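Local coordinates for protein alpha-L-rhamnosidase (PDB 4XHC) that hydrolyses terminal alpha-L-rhamnose residues from rhamnose-containing glycosides, as a two-domain member of glycoside hydrolase family 78, at residues R241-Q253 against F274-V288. Sequence-based numbering, arbitrary orientation.
Sequences RDRRLWLGDLRLQ and FAGHTREDGMVSANV. With RAM (alpha-L-rhamnopyranose), chain C.
Asn287 and the bound rhamnose cover opposite faces of the Trp246 indole: Asn287 CB makes a CH-pi contact 3.6 Å from the centroid of the five-membered ring, while C5 of the sugar lies over the other face, toward the rim. The Phe274 ring is likewise covered on both faces, by Leu247 CG over its centre and by Val288 CG2 nearer the rim, with Asn287 N at its edge. In the (alpha/alpha)6 barrel of this GH78 enzyme, the contact illustrates how a sugar-binding aromatic is backed by a second layer. Trp246, at the N-cap position of helix 247-259, forms an antiparallel non-hydrogen-bonded pair with Asn287. Flanking the pair, Val288 N donates to Leu245 O and Leu247 N to Ala286 O, each at 3.0 Å. Leu247 CD1 also reaches Val284 CG2, and Leu245 CG comes within 3.5 Å of Phe274 CE2; Leu245 and Val288 lie on the side of the strand pair away from Trp246 and Asn287. Asn287 CG sits between its backbone N and carbonyl carbon (chi1 62°), which carries the amide across the indole face, ND2 3.3 Å from Trp246 CH2 and the two planes 37° apart. ND2 is hydrogen-bonded to Asp297 OD2. Asp249 receives the sugar's O4 on OD1 and its O3 on OD2. On the indole face turned from the sugar, Asn287 OD1 accepts from Arg244 NE at 3.0 Å, the donor lying above the amide carbonyl plane.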
loop_
_atom_site.group_PDB
_atom_site.type_symbol
_atom_site.label_atom_id
_atom_site.label_comp_id
_atom_site.label_asym_id
_atom_site.label_seq_id
_atom_site.Cartn_x
_atom_site.Cartn_y
_atom_site.Cartn_z
ATOM N N ARG A 241 -12.629 14.674 1.489
ATOM C CA ARG A 241 -13.656 14.039 2.279
ATOM C C ARG A 241 -14.872 14.991 2.256
ATOM O O ARG A 241 -14.672 16.183 2.482
ATOM C CB ARG A 241 -13.106 13.879 3.689
ATOM C CG ARG A 241 -14.083 13.247 4.641
ATOM C CD ARG A 241 -13.844 13.638 6.082
ATOM N NE ARG A 241 -14.020 15.056 6.320
ATOM C CZ ARG A 241 -15.176 15.693 6.288
ATOM N NH1 ARG A 241 -16.302 15.081 5.973
ATOM N NH2 ARG A 241 -15.196 16.975 6.547
ATOM N N ASP A 242 -16.110 14.539 2.014
ATOM C CA ASP A 242 -16.537 13.138 1.899
ATOM C C ASP A 242 -16.625 12.647 0.460
ATOM O O ASP A 242 -17.086 11.528 0.234
ATOM C CB ASP A 242 -17.966 12.962 2.443
ATOM C CG ASP A 242 -18.147 13.488 3.844
ATOM O OD1 ASP A 242 -17.599 12.881 4.786
ATOM O OD2 ASP A 242 -18.874 14.494 4.011
ATOM N N ARG A 243 -16.246 13.483 -0.504
ATOM C CA ARG A 243 -16.349 13.143 -1.939
ATOM C C ARG A 243 -17.761 12.761 -2.367
ATOM O O ARG A 243 -17.941 11.851 -3.170
ATOM C CB ARG A 243 -15.413 11.991 -2.298
ATOM C CG ARG A 243 -14.047 12.101 -1.671
ATOM C CD ARG A 243 -13.147 10.975 -2.123
ATOM N NE ARG A 243 -11.811 11.129 -1.552
ATOM C CZ ARG A 243 -10.716 10.573 -2.048
ATOM N NH1 ARG A 243 -10.788 9.805 -3.122
ATOM N NH2 ARG A 243 -9.540 10.799 -1.476
ATOM N N ARG A 244 -18.754 13.477 -1.849
ATOM C CA ARG A 244 -20.124 13.015 -1.921
ATOM C C ARG A 244 -21.121 14.148 -2.057
ATOM O O ARG A 244 -20.924 15.241 -1.523
ATOM C CB ARG A 244 -20.422 12.228 -0.648
ATOM C CG ARG A 244 -21.669 11.387 -0.732
ATOM C CD ARG A 244 -21.575 10.139 0.128
ATOM N NE ARG A 244 -21.937 10.361 1.527
ATOM C CZ ARG A 244 -21.146 10.136 2.571
ATOM N NH1 ARG A 244 -19.898 9.685 2.417
ATOM N NH2 ARG A 244 -21.605 10.368 3.788
ATOM N N LEU A 245 -22.215 13.860 -2.751
ATOM C CA LEU A 245 -23.304 14.815 -2.961
ATOM C C LEU A 245 -24.229 14.920 -1.748
ATOM O O LEU A 245 -24.907 13.955 -1.411
ATOM C CB LEU A 245 -24.118 14.371 -4.180
ATOM C CG LEU A 245 -25.353 15.178 -4.584
ATOM C CD1 LEU A 245 -24.984 16.608 -4.959
ATOM C CD2 LEU A 245 -26.066 14.487 -5.738
ATOM N N TRP A 246 -24.254 16.088 -1.102
ATOM C CA TRP A 246 -25.198 16.387 -0.001
ATOM C C TRP A 246 -26.136 17.523 -0.411
ATOM O O TRP A 246 -25.743 18.434 -1.140
ATOM C CB TRP A 246 -24.460 16.827 1.270
ATOM C CG TRP A 246 -23.700 15.763 2.016
ATOM C CD1 TRP A 246 -22.482 15.248 1.690
ATOM C CD2 TRP A 246 -24.074 15.141 3.247
ATOM N NE1 TRP A 246 -22.088 14.325 2.627
ATOM C CE2 TRP A 246 -23.046 14.243 3.597
ATOM C CE3 TRP A 246 -25.182 15.246 4.087
ATOM C CZ2 TRP A 246 -23.092 13.452 4.750
ATOM C CZ3 TRP A 246 -25.232 14.451 5.234
ATOM C CH2 TRP A 246 -24.191 13.572 5.552
ATOM N N LEU A 247 -27.362 17.507 0.094
ATOM C CA LEU A 247 -28.374 18.452 -0.386
ATOM C C LEU A 247 -28.142 19.893 0.085
ATOM O O LEU A 247 -28.329 20.826 -0.678
ATOM C CB LEU A 247 -29.784 17.989 -0.012
ATOM C CG LEU A 247 -30.704 17.903 -1.234
ATOM C CD1 LEU A 247 -31.892 16.991 -0.965
ATOM C CD2 LEU A 247 -31.156 19.286 -1.678
ATOM N N GLY A 248 -27.733 20.077 1.331
ATOM C CA GLY A 248 -27.457 21.416 1.844
ATOM C C GLY A 248 -26.331 22.067 1.067
ATOM O O GLY A 248 -26.402 23.258 0.723
ATOM N N ASP A 249 -25.292 21.273 0.790
ATOM C CA ASP A 249 -24.120 21.740 0.054
ATOM C C ASP A 249 -24.498 22.080 -1.391
ATOM O O ASP A 249 -24.173 23.155 -1.894
ATOM C CB ASP A 249 -23.006 20.685 0.096
ATOM C CG ASP A 249 -22.527 20.391 1.515
ATOM O OD1 ASP A 249 -23.338 19.896 2.322
ATOM O OD2 ASP A 249 -21.339 20.645 1.825
ATOM N N LEU A 250 -25.204 21.156 -2.038
ATOM C CA LEU A 250 -25.733 21.355 -3.389
ATOM C C LEU A 250 -26.457 22.687 -3.536
ATOM O O LEU A 250 -26.272 23.389 -4.527
ATOM C CB LEU A 250 -26.692 20.212 -3.755
ATOM C CG LEU A 250 -27.446 20.323 -5.083
ATOM C CD1 LEU A 250 -26.477 20.475 -6.243
ATOM C CD2 LEU A 250 -28.336 19.113 -5.297
ATOM N N ARG A 251 -27.294 23.026 -2.564
ATOM C CA ARG A 251 -28.083 24.252 -2.642
ATOM C C ARG A 251 -27.216 25.478 -2.837
ATOM O O ARG A 251 -27.534 26.342 -3.640
ATOM C CB ARG A 251 -28.937 24.441 -1.392
ATOM C CG ARG A 251 -29.843 25.655 -1.484
ATOM C CD ARG A 251 -30.954 25.642 -0.447
ATOM N NE ARG A 251 -30.508 26.271 0.782
ATOM C CZ ARG A 251 -30.847 27.485 1.193
ATOM N NH1 ARG A 251 -31.674 28.260 0.510
ATOM N NH2 ARG A 251 -30.360 27.920 2.324
ATOM N N LEU A 252 -26.119 25.544 -2.096
ATOM C CA LEU A 252 -25.209 26.683 -2.174
ATOM C C LEU A 252 -24.322 26.610 -3.410
ATOM O O LEU A 252 -24.089 27.621 -4.075
ATOM C CB LEU A 252 -24.367 26.786 -0.902
ATOM C CG LEU A 252 -24.948 27.697 0.184
ATOM C CD1 LEU A 252 -26.440 27.495 0.389
ATOM C CD2 LEU A 252 -24.207 27.484 1.488
ATOM N N GLN A 253 -23.850 25.414 -3.729
ATOM C CA GLN A 253 -23.017 25.236 -4.905
ATOM C C GLN A 253 -23.745 25.630 -6.179
ATOM O O GLN A 253 -23.151 26.232 -7.068
ATOM C CB GLN A 253 -22.516 23.795 -5.002
ATOM C CG GLN A 253 -21.556 23.431 -3.885
ATOM C CD GLN A 253 -20.845 22.114 -4.110
ATOM O OE1 GLN A 253 -20.313 21.863 -5.184
ATOM N NE2 GLN A 253 -20.793 21.286 -3.076
ATOM N N PHE A 274 -31.342 12.784 -6.162
ATOM C CA PHE A 274 -32.080 12.816 -4.898
ATOM C C PHE A 274 -33.529 12.358 -5.067
ATOM O O PHE A 274 -34.059 11.682 -4.198
ATOM C CB PHE A 274 -32.071 14.214 -4.288
ATOM C CG PHE A 274 -30.790 14.562 -3.598
ATOM C CD1 PHE A 274 -30.514 14.053 -2.341
ATOM C CD2 PHE A 274 -29.866 15.399 -4.197
ATOM C CE1 PHE A 274 -29.336 14.373 -1.691
ATOM C CE2 PHE A 274 -28.684 15.718 -3.561
ATOM C CZ PHE A 274 -28.416 15.207 -2.304
ATOM N N ALA A 275 -34.155 12.712 -6.184
ATOM C CA ALA A 275 -35.532 12.308 -6.452
ATOM C C ALA A 275 -35.673 10.825 -6.833
ATOM O O ALA A 275 -36.734 10.229 -6.636
ATOM C CB ALA A 275 -36.122 13.181 -7.552
ATOM N N GLY A 276 -34.612 10.247 -7.392
ATOM C CA GLY A 276 -34.658 8.909 -7.990
ATOM C C GLY A 276 -34.545 7.738 -7.029
ATOM O O GLY A 276 -34.843 6.598 -7.398
ATOM N N HIS A 277 -34.084 8.005 -5.813
ATOM C CA HIS A 277 -33.979 6.965 -4.806
ATOM C C HIS A 277 -34.251 7.570 -3.443
ATOM O O HIS A 277 -33.410 8.274 -2.885
ATOM C CB HIS A 277 -32.598 6.307 -4.864
ATOM C CG HIS A 277 -32.495 5.030 -4.085
ATOM N ND1 HIS A 277 -31.294 4.534 -3.635
ATOM C CD2 HIS A 277 -33.440 4.154 -3.674
ATOM C CE1 HIS A 277 -31.499 3.408 -2.979
ATOM N NE2 HIS A 277 -32.794 3.155 -2.988
ATOM N N THR A 278 -35.449 7.299 -2.932
ATOM C CA THR A 278 -35.957 7.928 -1.716
ATOM C C THR A 278 -36.313 6.901 -0.660
ATOM O O THR A 278 -36.253 5.688 -0.909
ATOM C CB THR A 278 -37.244 8.736 -2.003
ATOM O OG1 THR A 278 -38.338 7.846 -2.282
ATOM C CG2 THR A 278 -37.042 9.670 -3.190
ATOM N N ARG A 279 -36.677 7.393 0.523
ATOM C CA ARG A 279 -37.264 6.543 1.546
ATOM C C ARG A 279 -38.633 6.150 1.019
ATOM O O ARG A 279 -39.177 6.846 0.169
ATOM C CB ARG A 279 -37.362 7.282 2.879
ATOM C CG ARG A 279 -37.525 6.355 4.076
ATOM C CD ARG A 279 -37.249 7.061 5.393
ATOM N NE ARG A 279 -38.279 8.050 5.682
ATOM C CZ ARG A 279 -38.252 8.903 6.701
ATOM N NH1 ARG A 279 -37.242 8.915 7.560
ATOM N NH2 ARG A 279 -39.249 9.756 6.851
ATOM N N GLU A 280 -39.188 5.045 1.498
ATOM C CA GLU A 280 -40.413 4.503 0.905
ATOM C C GLU A 280 -41.604 5.441 1.084
ATOM O O GLU A 280 -42.486 5.473 0.238
ATOM C CB GLU A 280 -40.710 3.085 1.432
ATOM C CG GLU A 280 -42.034 2.891 2.171
ATOM C CD GLU A 280 -42.256 1.453 2.628
ATOM O OE1 GLU A 280 -42.252 0.542 1.767
ATOM O OE2 GLU A 280 -42.438 1.237 3.855
ATOM N N ASP A 281 -41.622 6.208 2.172
ATOM C CA ASP A 281 -42.657 7.230 2.376
ATOM C C ASP A 281 -42.441 8.500 1.538
ATOM O O ASP A 281 -43.200 9.456 1.670
ATOM C CB ASP A 281 -42.781 7.592 3.864
ATOM C CG ASP A 281 -41.605 8.412 4.382
ATOM O OD1 ASP A 281 -40.556 8.498 3.703
ATOM O OD2 ASP A 281 -41.731 8.982 5.482
ATOM N N GLY A 282 -41.402 8.519 0.703
ATOM C CA GLY A 282 -41.160 9.623 -0.228
ATOM C C GLY A 282 -40.124 10.661 0.192
ATOM O O GLY A 282 -39.804 11.539 -0.597
ATOM N N MET A 283 -39.598 10.579 1.415
ATOM C CA MET A 283 -38.579 11.545 1.866
ATOM C C MET A 283 -37.214 11.344 1.200
ATOM O O MET A 283 -36.696 10.230 1.138
ATOM C CB MET A 283 -38.390 11.501 3.393
ATOM C CG MET A 283 -37.639 12.712 3.946
ATOM S SD MET A 283 -37.488 12.636 5.733
ATOM C CE MET A 283 -36.456 14.061 6.104
ATOM N N VAL A 284 -36.629 12.439 0.733
ATOM C CA VAL A 284 -35.318 12.395 0.110
ATOM C C VAL A 284 -34.229 12.297 1.178
ATOM O O VAL A 284 -34.394 12.791 2.294
ATOM C CB VAL A 284 -35.047 13.621 -0.797
ATOM C CG1 VAL A 284 -36.109 13.748 -1.872
ATOM C CG2 VAL A 284 -34.950 14.899 0.020
ATOM N N SER A 285 -33.135 11.629 0.831
ATOM C CA SER A 285 -32.014 11.463 1.738
ATOM C C SER A 285 -31.195 12.735 1.847
ATOM O O SER A 285 -31.321 13.646 1.028
ATOM C CB SER A 285 -31.137 10.302 1.275
ATOM O OG SER A 285 -31.918 9.124 1.201
ATOM N N ALA A 286 -30.357 12.789 2.870
ATOM C CA ALA A 286 -29.486 13.930 3.077
ATOM C C ALA A 286 -28.357 13.932 2.050
ATOM O O ALA A 286 -27.887 15.003 1.647
ATOM C CB ALA A 286 -28.920 13.914 4.483
ATOM N N ASN A 287 -27.931 12.736 1.637
ATOM C CA ASN A 287 -26.852 12.575 0.656
ATOM C C ASN A 287 -26.995 11.309 -0.195
ATOM O O ASN A 287 -27.687 10.358 0.194
ATOM C CB ASN A 287 -25.505 12.555 1.368
ATOM C CG ASN A 287 -25.381 11.399 2.332
ATOM O OD1 ASN A 287 -24.894 10.346 1.975
ATOM N ND2 ASN A 287 -25.841 11.588 3.553
ATOM N N VAL A 288 -26.312 11.301 -1.341
ATOM C CA VAL A 288 -26.417 10.213 -2.303
ATOM C C VAL A 288 -25.033 9.694 -2.709
ATOM O O VAL A 288 -24.119 10.476 -2.977
ATOM C CB VAL A 288 -27.180 10.681 -3.553
ATOM C CG1 VAL A 288 -27.277 9.577 -4.587
ATOM C CG2 VAL A 288 -28.573 11.126 -3.175
HETATM C C1 RAM C . -20.757 16.812 7.021
HETATM C C2 RAM C . -20.189 17.679 5.915
HETATM C C3 RAM C . -21.260 18.014 4.893
HETATM C C4 RAM C . -22.554 18.348 5.615
HETATM C C5 RAM C . -23.073 17.090 6.290
HETATM C C6 RAM C . -23.833 17.365 7.564
HETATM O O1 RAM C . -19.834 15.841 7.320
HETATM O O2 RAM C . -19.748 18.878 6.530
HETATM O O3 RAM C . -20.859 19.121 4.083
HETATM O O4 RAM C . -23.527 18.812 4.698
HETATM O O5 RAM C . -21.978 16.206 6.612
#